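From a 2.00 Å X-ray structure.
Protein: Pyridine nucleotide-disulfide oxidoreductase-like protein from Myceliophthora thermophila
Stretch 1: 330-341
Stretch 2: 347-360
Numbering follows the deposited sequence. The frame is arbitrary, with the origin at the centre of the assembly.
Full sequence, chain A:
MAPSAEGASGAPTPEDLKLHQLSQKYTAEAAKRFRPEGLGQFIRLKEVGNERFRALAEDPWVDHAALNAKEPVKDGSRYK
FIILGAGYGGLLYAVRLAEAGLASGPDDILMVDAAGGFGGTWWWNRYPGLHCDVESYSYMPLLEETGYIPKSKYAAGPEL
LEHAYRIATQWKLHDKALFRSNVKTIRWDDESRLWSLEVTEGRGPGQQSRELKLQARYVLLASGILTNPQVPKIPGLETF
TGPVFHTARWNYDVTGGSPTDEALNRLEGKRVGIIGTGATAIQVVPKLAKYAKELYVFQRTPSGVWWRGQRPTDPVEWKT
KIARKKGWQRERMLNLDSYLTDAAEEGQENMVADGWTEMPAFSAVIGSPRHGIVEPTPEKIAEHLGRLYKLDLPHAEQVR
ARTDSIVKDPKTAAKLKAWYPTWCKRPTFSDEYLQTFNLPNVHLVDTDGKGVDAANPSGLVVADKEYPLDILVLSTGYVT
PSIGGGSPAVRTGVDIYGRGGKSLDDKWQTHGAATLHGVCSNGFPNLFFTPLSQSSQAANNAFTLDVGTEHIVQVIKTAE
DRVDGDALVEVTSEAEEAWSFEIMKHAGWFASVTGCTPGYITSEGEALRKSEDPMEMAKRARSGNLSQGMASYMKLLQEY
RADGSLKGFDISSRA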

# COMPACT_ATOMS: atom_id res chain seq x y z
N ARG A 330 15.86 -12.06 4.28
CA ARG A 330 15.95 -10.89 5.10
C ARG A 330 17.24 -10.06 4.79
O ARG A 330 17.24 -8.86 4.71
CB ARG A 330 15.74 -11.30 6.57
CG ARG A 330 16.07 -10.28 7.58
CD ARG A 330 14.94 -9.31 7.83
NE ARG A 330 13.75 -9.80 8.54
CZ ARG A 330 13.57 -9.84 9.86
NH1 ARG A 330 14.56 -9.57 10.70
NH2 ARG A 330 12.38 -10.19 10.37
N GLU A 331 18.33 -10.73 4.54
CA GLU A 331 19.54 -10.05 4.21
C GLU A 331 19.38 -9.31 2.85
O GLU A 331 19.73 -8.16 2.71
CB GLU A 331 20.73 -11.06 4.25
CG GLU A 331 21.89 -10.63 3.41
CD GLU A 331 22.99 -11.63 3.39
OE1 GLU A 331 23.14 -12.36 2.37
OE2 GLU A 331 23.65 -11.69 4.44
N ARG A 332 18.74 -9.94 1.88
CA ARG A 332 18.52 -9.32 0.62
C ARG A 332 17.62 -8.06 0.68
O ARG A 332 17.85 -7.08 -0.03
CB ARG A 332 17.95 -10.36 -0.34
CG ARG A 332 18.03 -9.97 -1.80
CD ARG A 332 17.54 -11.14 -2.63
NE ARG A 332 17.68 -10.80 -4.04
CZ ARG A 332 18.78 -10.91 -4.76
NH1 ARG A 332 18.70 -10.53 -6.00
NH2 ARG A 332 19.92 -11.37 -4.30
N MET A 333 16.60 -8.12 1.51
CA MET A 333 15.67 -7.05 1.67
C MET A 333 16.39 -5.87 2.29
O MET A 333 16.17 -4.71 1.94
CB MET A 333 14.51 -7.49 2.59
CG MET A 333 13.48 -8.37 1.93
SD MET A 333 12.01 -8.86 2.92
CE MET A 333 12.72 -9.32 4.40
N LEU A 334 17.28 -6.18 3.23
CA LEU A 334 18.13 -5.15 3.86
C LEU A 334 19.08 -4.49 2.85
O LEU A 334 19.19 -3.29 2.78
CB LEU A 334 18.88 -5.80 5.02
CG LEU A 334 18.05 -6.02 6.29
CD1 LEU A 334 18.76 -7.06 7.17
CD2 LEU A 334 18.00 -4.71 7.06
N ASN A 335 19.70 -5.30 2.04
CA ASN A 335 20.56 -4.82 0.98
C ASN A 335 19.85 -3.86 0.02
O ASN A 335 20.30 -2.76 -0.19
CB ASN A 335 21.14 -6.04 0.26
CG ASN A 335 22.14 -5.66 -0.77
OD1 ASN A 335 21.83 -5.44 -1.96
ND2 ASN A 335 23.36 -5.53 -0.32
N LEU A 336 18.67 -4.24 -0.48
CA LEU A 336 17.87 -3.39 -1.31
C LEU A 336 17.52 -2.06 -0.58
O LEU A 336 17.68 -0.98 -1.10
CB LEU A 336 16.57 -4.10 -1.73
CG LEU A 336 15.58 -3.25 -2.49
CD1 LEU A 336 16.19 -2.74 -3.81
CD2 LEU A 336 14.40 -4.15 -2.81
N ASP A 337 17.00 -2.18 0.63
CA ASP A 337 16.56 -1.00 1.29
C ASP A 337 17.73 -0.06 1.65
O ASP A 337 17.46 1.13 1.90
CB ASP A 337 15.83 -1.37 2.59
CG ASP A 337 14.83 -0.31 3.01
OD1 ASP A 337 13.95 0.07 2.13
OD2 ASP A 337 14.90 0.11 4.22
N SER A 338 18.98 -0.56 1.75
CA SER A 338 20.11 0.30 2.05
C SER A 338 20.32 1.34 0.99
O SER A 338 20.82 2.41 1.32
CB SER A 338 21.40 -0.48 2.27
OG SER A 338 21.91 -1.12 1.01
N TYR A 339 19.87 1.07 -0.25
CA TYR A 339 20.02 2.06 -1.33
C TYR A 339 18.96 3.14 -1.23
O TYR A 339 19.19 4.28 -1.54
CB TYR A 339 19.95 1.34 -2.71
CG TYR A 339 21.19 0.52 -2.94
CD1 TYR A 339 22.40 1.11 -3.44
CD2 TYR A 339 21.25 -0.78 -2.53
CE1 TYR A 339 23.59 0.34 -3.56
CE2 TYR A 339 22.40 -1.54 -2.65
CZ TYR A 339 23.58 -1.00 -3.15
OH TYR A 339 24.66 -1.86 -3.20
N LEU A 340 17.78 2.77 -0.80
CA LEU A 340 16.68 3.67 -0.68
C LEU A 340 16.70 4.51 0.58
O LEU A 340 16.04 5.55 0.64
CB LEU A 340 15.33 2.86 -0.73
CG LEU A 340 15.17 2.29 -2.11
CD1 LEU A 340 14.26 1.03 -2.12
CD2 LEU A 340 14.71 3.37 -3.09
N THR A 341 17.47 4.08 1.58
CA THR A 341 17.63 4.87 2.82
C THR A 341 18.97 5.65 2.76
O THR A 341 19.45 6.23 3.74
CB THR A 341 17.60 3.96 4.05
OG1 THR A 341 18.57 2.90 3.96
CG2 THR A 341 16.29 3.35 4.21
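Stretch 2 (347-360) GQENMVADGWTEMP

Stretch 2 comes in past Tyr339 and Ser338, runs back to Met351 beside Asn335, and from there follows the helix in the same sense, along one side of it: the register pairs Asn335 with Met351, Leu336 with Val352, Tyr339 with Thr357 and Leu340 with Pro360. It is an irregular loop, extended through Gln348 to Asn350 and tightening into a 3-10 turn at 355-357. A chain without regular structure leaves backbone groups unpaired, and here helix side chains and waters pair several of them.

Asn335, with chi1 t, serves two of them directly. Its OD1 accepts from Met351 N at 2.9 Å while its ND2 donates to Glu349 O at 3.0 Å, so a single amide reads two backbone groups two residues apart. OD1 also takes a hydrogen from water 2, which accepts from Val352 N and donates to Asn350 OD1. One turn on, Gln348 NE2 donates to Ser338 OG at 2.8 Å and to Tyr339 OH at 3.1 Å, while Ser338 OG itself donates to Asn335 O at 2.6 Å, back within the helix. Water 4 lies 2.5 Å from Tyr339 OH and donates to Gln348 O.

The Tyr339 ring is covered on one face by Thr357 CB, a CH-pi contact 4.2 Å from the centroid. Thr357 is held in place by its own stretch: OG1 accepts from Asn350 ND2 and donates to Asp354 O.

Further round, contacts turn apolar. Leu336 CB meets Val352 CG2 at 3.9 Å, and Leu336 CD1 meets Trp356 CB at 4.0 Å; Leu340 CD2 lies 3.8 Å from both Trp356 CE3, at the ring edge, and Met359 CG. Even there the backbone is served: water 3 donates to Trp356 O and, weakly, to Tyr339 O, and accepts from Met359 N. Toward the start of the helix, Met351 CB covers one guanidinium face of Arg332, and water 1 links Arg332 NH2 to Met351 O.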

# COMPACT_ATOMS: atom_id res chain seq x y z
N GLY A 347 31.89 -0.39 -0.83
CA GLY A 347 32.03 -1.42 -1.87
C GLY A 347 31.10 -2.56 -1.52
O GLY A 347 31.49 -3.69 -1.65
N GLN A 348 29.90 -2.28 -1.01
CA GLN A 348 28.95 -3.40 -0.81
C GLN A 348 28.44 -3.90 -2.15
O GLN A 348 28.35 -3.16 -3.14
CB GLN A 348 27.76 -3.03 0.06
CG GLN A 348 26.70 -2.12 -0.53
CD GLN A 348 25.49 -1.98 0.42
OE1 GLN A 348 25.64 -1.79 1.63
NE2 GLN A 348 24.32 -2.08 -0.13
N GLU A 349 28.12 -5.18 -2.17
CA GLU A 349 27.41 -5.79 -3.32
C GLU A 349 26.03 -5.14 -3.43
O GLU A 349 25.37 -4.93 -2.40
CB GLU A 349 27.26 -7.30 -3.09
CG GLU A 349 26.59 -7.98 -4.24
CD GLU A 349 26.32 -9.43 -4.02
OE1 GLU A 349 26.73 -9.93 -2.97
OE2 GLU A 349 25.65 -10.06 -4.88
N ASN A 350 25.65 -4.74 -4.63
CA ASN A 350 24.31 -4.33 -4.92
C ASN A 350 23.62 -5.59 -5.39
O ASN A 350 23.66 -5.97 -6.54
CB ASN A 350 24.31 -3.26 -5.99
CG ASN A 350 22.95 -2.77 -6.27
OD1 ASN A 350 21.94 -3.40 -5.91
ND2 ASN A 350 22.90 -1.68 -6.98
N MET A 351 22.95 -6.26 -4.47
CA MET A 351 22.41 -7.57 -4.80
C MET A 351 21.29 -7.49 -5.84
O MET A 351 21.21 -8.31 -6.79
CB MET A 351 21.84 -8.20 -3.55
CG MET A 351 22.85 -8.46 -2.49
SD MET A 351 22.20 -9.32 -1.01
CE MET A 351 23.71 -9.45 -0.10
N VAL A 352 20.39 -6.53 -5.66
CA VAL A 352 19.24 -6.44 -6.54
C VAL A 352 19.57 -5.79 -7.85
O VAL A 352 19.06 -6.26 -8.94
CB VAL A 352 18.02 -5.77 -5.85
CG1 VAL A 352 16.85 -5.75 -6.81
CG2 VAL A 352 17.61 -6.58 -4.61
N ALA A 353 20.32 -4.68 -7.76
CA ALA A 353 20.87 -4.01 -8.96
C ALA A 353 19.83 -3.66 -10.01
O ALA A 353 20.00 -3.93 -11.21
CB ALA A 353 21.96 -4.88 -9.60
N ASP A 354 18.74 -3.09 -9.56
CA ASP A 354 17.76 -2.62 -10.48
C ASP A 354 17.52 -1.15 -10.25
O ASP A 354 18.27 -0.49 -9.52
CB ASP A 354 16.50 -3.52 -10.39
CG ASP A 354 15.60 -3.21 -9.19
OD1 ASP A 354 15.95 -2.38 -8.34
OD2 ASP A 354 14.52 -3.84 -9.12
N GLY A 355 16.46 -0.62 -10.86
CA GLY A 355 16.20 0.78 -10.84
C GLY A 355 15.94 1.41 -9.50
O GLY A 355 16.11 2.60 -9.38
N TRP A 356 15.47 0.61 -8.52
CA TRP A 356 15.28 1.11 -7.17
C TRP A 356 16.61 1.49 -6.49
O TRP A 356 16.60 2.26 -5.57
CB TRP A 356 14.65 0.02 -6.30
CG TRP A 356 13.17 -0.21 -6.54
CD1 TRP A 356 12.59 -1.26 -7.24
CD2 TRP A 356 12.08 0.54 -5.99
NE1 TRP A 356 11.20 -1.17 -7.15
CE2 TRP A 356 10.87 -0.07 -6.41
CE3 TRP A 356 12.01 1.69 -5.22
CZ2 TRP A 356 9.61 0.44 -6.07
CZ3 TRP A 356 10.79 2.19 -4.88
CH2 TRP A 356 9.58 1.56 -5.31
N THR A 357 17.73 0.95 -6.94
CA THR A 357 19.03 1.19 -6.33
C THR A 357 19.71 2.46 -6.86
O THR A 357 20.86 2.74 -6.51
CB THR A 357 19.95 -0.05 -6.48
OG1 THR A 357 20.29 -0.28 -7.86
CG2 THR A 357 19.27 -1.26 -5.99
N GLU A 358 18.99 3.24 -7.69
CA GLU A 358 19.51 4.43 -8.35
C GLU A 358 18.83 5.72 -7.93
O GLU A 358 18.87 6.73 -8.66
CB GLU A 358 19.37 4.31 -9.88
CG GLU A 358 20.27 3.28 -10.49
CD GLU A 358 20.09 3.13 -12.00
OE1 GLU A 358 21.06 3.35 -12.73
OE2 GLU A 358 19.05 2.79 -12.49
N MET A 359 18.17 5.68 -6.78
CA MET A 359 17.34 6.79 -6.31
C MET A 359 17.54 7.03 -4.79
O MET A 359 16.60 6.87 -3.98
CB MET A 359 15.89 6.50 -6.70
CG MET A 359 15.43 5.10 -6.44
SD MET A 359 13.64 4.99 -6.88
CE MET A 359 13.69 5.21 -8.63
N PRO A 360 18.77 7.40 -4.40
CA PRO A 360 19.10 7.61 -2.99
C PRO A 360 18.35 8.78 -2.33
O PRO A 360 18.20 8.78 -1.13
CB PRO A 360 20.63 7.88 -3.05
CG PRO A 360 20.79 8.59 -4.39
CD PRO A 360 19.89 7.76 -5.29
O HOH W 1 21.97 -11.25 -6.32
O HOH W 2 20.20 -4.28 -3.80
O HOH W 3 18.36 3.79 -4.52
O HOH W 4 26.76 -0.96 -4.14